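Long-range contacts in hydrogenase maturation protease HycI (Thermococcus kodakarensis KOD1, PDB 5ZBY), which probably acts as an aspartic-type endopeptidase of family A31 that cleaves a C-terminal peptide during maturation of a [NiFe] hydrogenase: residues G25-G30 with V73-F78; G80-F85 with E135-I140. All coordinates share one frame; numbering follows the deposited sequence.

Contact 1. Residues G25-G30 with V73-F78; sequences GDDAFG and VDAIHF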
loop_
_atom_site.group_PDB
_atom_site.type_symbol
_atom_site.label_atom_id
_atom_site.label_comp_id
_atom_site.label_asym_id
_atom_site.label_seq_id
_atom_site.Cartn_x
_atom_site.Cartn_y
_atom_site.Cartn_z
ATOM N N GLY A 25 8.098 -12.672 -7.297
ATOM C CA GLY A 25 9.088 -11.717 -7.750
ATOM C C GLY A 25 8.841 -10.323 -7.217
ATOM O O GLY A 25 8.594 -10.155 -6.043
ATOM N N ASP A 26 8.904 -9.326 -8.083
ATOM C CA ASP A 26 8.745 -7.936 -7.620
ATOM C C ASP A 26 7.357 -7.671 -7.044
ATOM O O ASP A 26 7.154 -6.617 -6.418
ATOM C CB ASP A 26 9.015 -6.972 -8.765
ATOM C CG ASP A 26 10.491 -6.942 -9.167
ATOM O OD1 ASP A 26 11.354 -7.276 -8.336
ATOM O OD2 ASP A 26 10.772 -6.452 -10.275
ATOM N N ASP A 27 6.388 -8.560 -7.266
ATOM C CA ASP A 27 5.061 -8.429 -6.601
ATOM C C ASP A 27 5.144 -8.613 -5.095
ATOM O O ASP A 27 4.144 -8.371 -4.390
ATOM C CB ASP A 27 4.066 -9.444 -7.187
ATOM C CG ASP A 27 3.274 -8.880 -8.339
ATOM O OD1 ASP A 27 3.413 -7.671 -8.616
ATOM O OD2 ASP A 27 2.492 -9.637 -8.966
ATOM N N ALA A 28 6.323 -8.954 -4.583
ATOM C CA ALA A 28 6.503 -8.982 -3.121
ATOM C C ALA A 28 6.493 -7.572 -2.535
ATOM O O ALA A 28 6.403 -7.410 -1.332
ATOM C CB ALA A 28 7.794 -9.650 -2.749
ATOM N N PHE A 29 6.668 -6.558 -3.381
ATOM C CA PHE A 29 6.906 -5.188 -2.869
ATOM C C PHE A 29 6.052 -4.772 -1.650
ATOM O O PHE A 29 6.607 -4.392 -0.619
ATOM C CB PHE A 29 6.678 -4.171 -3.980
ATOM C CG PHE A 29 6.846 -2.756 -3.525
ATOM C CD1 PHE A 29 8.100 -2.240 -3.306
ATOM C CD2 PHE A 29 5.739 -1.958 -3.341
ATOM C CE1 PHE A 29 8.261 -0.920 -2.851
ATOM C CE2 PHE A 29 5.889 -0.641 -2.902
ATOM C CZ PHE A 29 7.173 -0.131 -2.668
ATOM N N GLY A 30 4.732 -4.861 -1.772
ATOM C CA GLY A 30 3.845 -4.317 -0.744
ATOM C C GLY A 30 3.988 -5.076 0.562
ATOM O O GLY A 30 3.948 -4.476 1.642
ATOM N N VAL A 73 -0.316 -0.188 -0.171
ATOM C CA VAL A 73 1.021 -0.159 -0.776
ATOM C C VAL A 73 1.119 -1.408 -1.665
ATOM O O VAL A 73 0.856 -2.514 -1.201
ATOM C CB VAL A 73 2.136 -0.174 0.272
ATOM C CG1 VAL A 73 3.514 -0.157 -0.380
ATOM C CG2 VAL A 73 1.985 0.992 1.310
ATOM N N ASP A 74 1.420 -1.246 -2.952
ATOM C CA ASP A 74 1.376 -2.398 -3.882
ATOM C C ASP A 74 2.408 -2.164 -5.024
ATOM O O ASP A 74 2.781 -1.040 -5.332
ATOM C CB ASP A 74 -0.047 -2.549 -4.475
ATOM C CG ASP A 74 -0.296 -3.909 -5.139
ATOM O OD1 ASP A 74 0.527 -4.832 -4.951
ATOM O OD2 ASP A 74 -1.340 -4.049 -5.787
ATOM N N ALA A 75 2.899 -3.248 -5.605
ATOM C CA ALA A 75 3.542 -3.149 -6.900
ATOM C C ALA A 75 2.514 -2.854 -7.992
ATOM O O ALA A 75 1.601 -3.632 -8.204
ATOM C CB ALA A 75 4.261 -4.483 -7.219
ATOM N N ILE A 76 2.696 -1.768 -8.738
ATOM C CA ILE A 76 1.712 -1.320 -9.692
ATOM C C ILE A 76 2.403 -1.106 -11.020
ATOM O O ILE A 76 3.417 -0.399 -11.056
ATOM C CB ILE A 76 1.064 0.036 -9.241
ATOM C CG1 ILE A 76 0.312 -0.120 -7.920
ATOM C CG2 ILE A 76 0.179 0.583 -10.342
ATOM C CD1 ILE A 76 -0.842 -1.066 -7.990
ATOM N N HIS A 77 1.878 -1.749 -12.060
ATOM C CA HIS A 77 2.363 -1.506 -13.435
ATOM C C HIS A 77 1.712 -0.223 -13.944
ATOM O O HIS A 77 0.527 -0.201 -14.223
ATOM C CB HIS A 77 2.038 -2.690 -14.343
ATOM C CG HIS A 77 2.596 -2.517 -15.729
ATOM N ND1 HIS A 77 3.820 -1.930 -15.950
ATOM C CD2 HIS A 77 2.083 -2.782 -16.954
ATOM C CE1 HIS A 77 4.060 -1.872 -17.249
ATOM N NE2 HIS A 77 3.021 -2.389 -17.884
ATOM N N PHE A 78 2.478 0.863 -14.046
ATOM C CA PHE A 78 1.908 2.108 -14.564
ATOM C C PHE A 78 2.754 2.678 -15.687
ATOM O O PHE A 78 2.597 3.845 -16.080
ATOM C CB PHE A 78 1.749 3.137 -13.439
ATOM C CG PHE A 78 3.038 3.525 -12.771
ATOM C CD1 PHE A 78 3.802 4.581 -13.260
ATOM C CD2 PHE A 78 3.475 2.875 -11.620
ATOM C CE1 PHE A 78 4.971 4.966 -12.620
ATOM C CE2 PHE A 78 4.657 3.237 -11.017
ATOM C CZ PHE A 78 5.403 4.297 -11.516
HETATM O O HOH W 1 3.325 -5.799 -4.001
HETATM O O HOH W 2 2.385 -5.745 -10.239
#

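Contact 2. Residues G80-F85 with E135-I140; sequences GEIGEF and EPSELI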
loop_
_atom_site.group_PDB
_atom_site.type_symbol
_atom_site.label_atom_id
_atom_site.label_comp_id
_atom_site.label_asym_id
_atom_site.label_seq_id
_atom_site.Cartn_x
_atom_site.Cartn_y
_atom_site.Cartn_z
ATOM N N GLY A 80 6.073 3.022 -15.724
ATOM C CA GLY A 80 7.256 3.710 -15.247
ATOM C C GLY A 80 8.540 2.923 -15.462
ATOM O O GLY A 80 8.532 1.792 -15.980
ATOM N N GLU A 81 9.658 3.503 -15.041
ATOM C CA GLU A 81 10.862 2.711 -14.882
ATOM C C GLU A 81 10.721 1.819 -13.672
ATOM O O GLU A 81 10.066 2.199 -12.698
ATOM C CB GLU A 81 12.090 3.598 -14.735
ATOM C CG GLU A 81 11.918 4.943 -15.408
ATOM C CD GLU A 81 13.226 5.530 -15.916
ATOM O OE1 GLU A 81 14.279 5.331 -15.257
ATOM O OE2 GLU A 81 13.194 6.184 -16.984
ATOM N N ILE A 82 11.315 0.639 -13.713
ATOM C CA ILE A 82 11.253 -0.222 -12.519
ATOM C C ILE A 82 11.687 0.512 -11.272
ATOM O O ILE A 82 12.690 1.211 -11.265
ATOM C CB ILE A 82 12.116 -1.505 -12.621
ATOM C CG1 ILE A 82 12.142 -2.185 -11.250
ATOM C CG2 ILE A 82 13.527 -1.144 -13.021
ATOM C CD1 ILE A 82 12.563 -3.577 -11.205
ATOM N N GLY A 83 10.900 0.413 -10.200
ATOM C CA GLY A 83 11.345 1.011 -8.960
ATOM C C GLY A 83 10.801 2.403 -8.761
ATOM O O GLY A 83 10.925 2.987 -7.671
ATOM N N GLU A 84 10.210 2.957 -9.806
ATOM C CA GLU A 84 9.656 4.298 -9.718
ATOM C C GLU A 84 8.396 4.228 -8.859
ATOM O O GLU A 84 7.635 3.264 -8.942
ATOM C CB GLU A 84 9.323 4.812 -11.101
ATOM C CG GLU A 84 8.749 6.198 -11.171
ATOM C CD GLU A 84 8.585 6.673 -12.626
ATOM O OE1 GLU A 84 9.054 5.984 -13.588
ATOM O OE2 GLU A 84 7.942 7.730 -12.817
ATOM N N PHE A 85 8.156 5.272 -8.074
ATOM C CA PHE A 85 6.953 5.330 -7.244
ATOM C C PHE A 85 5.810 6.109 -7.886
ATOM O O PHE A 85 6.026 7.039 -8.694
ATOM C CB PHE A 85 7.303 5.976 -5.907
ATOM C CG PHE A 85 8.219 5.189 -5.066
ATOM C CD1 PHE A 85 7.936 3.864 -4.747
ATOM C CD2 PHE A 85 9.329 5.789 -4.483
ATOM C CE1 PHE A 85 8.780 3.130 -3.923
ATOM C CE2 PHE A 85 10.175 5.076 -3.646
ATOM C CZ PHE A 85 9.896 3.724 -3.344
ATOM N N GLU A 135 12.154 -14.703 -6.481
ATOM C CA GLU A 135 12.493 -13.775 -5.417
ATOM C C GLU A 135 12.281 -12.361 -5.951
ATOM O O GLU A 135 12.344 -12.154 -7.170
ATOM C CB GLU A 135 13.944 -14.011 -5.009
ATOM C CG GLU A 135 14.495 -13.215 -3.881
ATOM C CD GLU A 135 15.925 -13.625 -3.597
ATOM O OE1 GLU A 135 16.442 -14.500 -4.330
ATOM O OE2 GLU A 135 16.531 -13.080 -2.652
ATOM N N PRO A 136 12.017 -11.374 -5.069
ATOM C CA PRO A 136 12.016 -10.014 -5.624
ATOM C C PRO A 136 13.403 -9.586 -6.093
ATOM O O PRO A 136 14.393 -10.079 -5.571
ATOM C CB PRO A 136 11.539 -9.140 -4.450
ATOM C CG PRO A 136 11.730 -10.013 -3.215
ATOM C CD PRO A 136 11.513 -11.408 -3.683
ATOM N N SER A 137 13.474 -8.647 -7.004
ATOM C CA SER A 137 14.730 -8.094 -7.426
ATOM C C SER A 137 15.378 -7.324 -6.306
ATOM O O SER A 137 14.736 -6.920 -5.404
ATOM C CB SER A 137 14.514 -7.199 -8.636
ATOM O OG SER A 137 13.815 -6.034 -8.335
ATOM N N GLU A 138 16.691 -7.199 -6.367
ATOM C CA GLU A 138 17.451 -6.403 -5.420
ATOM C C GLU A 138 16.901 -4.999 -5.376
ATOM O O GLU A 138 16.746 -4.418 -4.300
ATOM C CB GLU A 138 18.922 -6.353 -5.829
ATOM C CG GLU A 138 19.528 -7.724 -5.946
ATOM C CD GLU A 138 19.528 -8.440 -4.605
ATOM O OE1 GLU A 138 19.862 -7.786 -3.597
ATOM O OE2 GLU A 138 19.181 -9.641 -4.556
ATOM N N LEU A 139 16.591 -4.466 -6.548
ATOM C CA LEU A 139 16.105 -3.091 -6.666
ATOM C C LEU A 139 14.778 -2.911 -5.909
ATOM O O LEU A 139 14.641 -1.998 -5.133
ATOM C CB LEU A 139 15.937 -2.699 -8.147
ATOM C CG LEU A 139 15.303 -1.326 -8.403
ATOM C CD1 LEU A 139 16.016 -0.247 -7.654
ATOM C CD2 LEU A 139 15.396 -1.073 -9.937
ATOM N N ILE A 140 13.836 -3.800 -6.122
ATOM C CA ILE A 140 12.568 -3.733 -5.433
ATOM C C ILE A 140 12.730 -3.909 -3.939
ATOM O O ILE A 140 12.033 -3.303 -3.205
ATOM C CB ILE A 140 11.547 -4.715 -6.025
ATOM C CG1 ILE A 140 11.050 -4.239 -7.377
ATOM C CG2 ILE A 140 10.371 -4.982 -5.110
ATOM C CD1 ILE A 140 10.840 -2.783 -7.519
#

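Contact 1. Residues G25-G30 with V73-F78
Ala75, at the end of strand 69-75, points its CB into the turn that leads to helix 29-40. The methyl meets Asp27 OD1 at 3.6 Å and also lies close to the Asp26 carbonyl oxygen and Phe29 CB. Phe29 has CG anti to its backbone N (chi1 178°), which starts the ring toward the strand. Phe29 CE2 touches Val73 CG1 at 3.5 Å, the two side chains crossing at about a right angle, while Phe29 CD2 lies 3.7 Å from Asp74 O. Gly30 brings its CA to 3.5 Å from Val73 O in a CA-H...O contact; a CB there would fall on that oxygen.

The polar links run through water. One molecule accepts from Gly30 N (2.8 Å) and Ala75 N (3.0 Å) and can donate to Asp27 O, though more acceptors than protons lie within its reach. A second donates to Asp27 OD1 (2.7 Å) and to Ala75 O. Asp27 OD2 pairs with Arg24. The start of helix 29-40 thus meets the C-terminal end of a central sheet strand by two chemistries: an aromatic-aliphatic fit, which Leu147 of helix 138-156 also touches, and a hydrated polar junction.

Contact 2. Residues G80-F85 with E135-I140
Ile82 and Leu139 reach toward each other tip to tip, Leu139 CD2 lying 3.6 Å from Ile82 CG2 and almost as near Ile82 CG1. Ile82 CG1 stands anti to its backbone N (chi1 171°), and from there it also meets Ile140 CD1 at 4.0 Å, these two side chains crossing obliquely. The same Ile140 CD1 lies 4.1 Å from Gly83 CA, so one methyl touches both central residues of the turn, Ile82 and Gly83. Gly83 and Ile140 are buried and form the inner part of the contact, whereas Ile82 and Leu139, although closer atom to atom, are partly exposed and also touch a crystal neighbour.

The looser side lies toward Ser137, of which little is buried here: where Leu139 CD2 meets two Ile82 atoms, Ser137 brings up OG alone, 4.0 Å from Ile82 CD1. The Ser137 hydroxyl is held by Asp26 and also, as N-cap of helix 138-156, accepts from Ile140 N (3.1 Å, nearly straight at 165°). Across the contact, Glu81 to Glu84 form a type II beta turn closed by Glu84 N to Glu81 O. At the phi of Gly83, 95°, a CB would be jammed against Ile82 O and also press on Leu139 CG, so turn and packing both call for glycine. A second clasp, Glu81 N to Glu84 OE1 at 2.9 Å, meets the carboxylate oxygen nearly along its C-O axis.

The turn therefore leans on the first turn of helix 138-156 just before the chain enters edge strand 85-88, while Ile140 continues inward onto Phe29 of helix 29-40 and Cys125 of strand 119-125.

In the fold
The two contacts have centres 8 Å apart and meet through Asp26, whose OD1 makes a probable hydrogen bond to Ser137 OG at 2.8 Å; its OD2 accepts from the backbone N of Gly128 and Ser129 and packs on Ile82 CD1. Contact 1 lies deeper, about 9 Å from the centre of the chain, and joins helix 29-40 to strand 69-75. Contact 2, at about 15 Å, joins a loop to the start of helix 138-156 nearer the surface. Contact 1 buries more area, 266 against 182 Å², and mixes apolar packing with bridging waters; the segments of contact 2 meet through aliphatic groups, while their polar atoms bond within their own segment or elsewhere, as to Gln126.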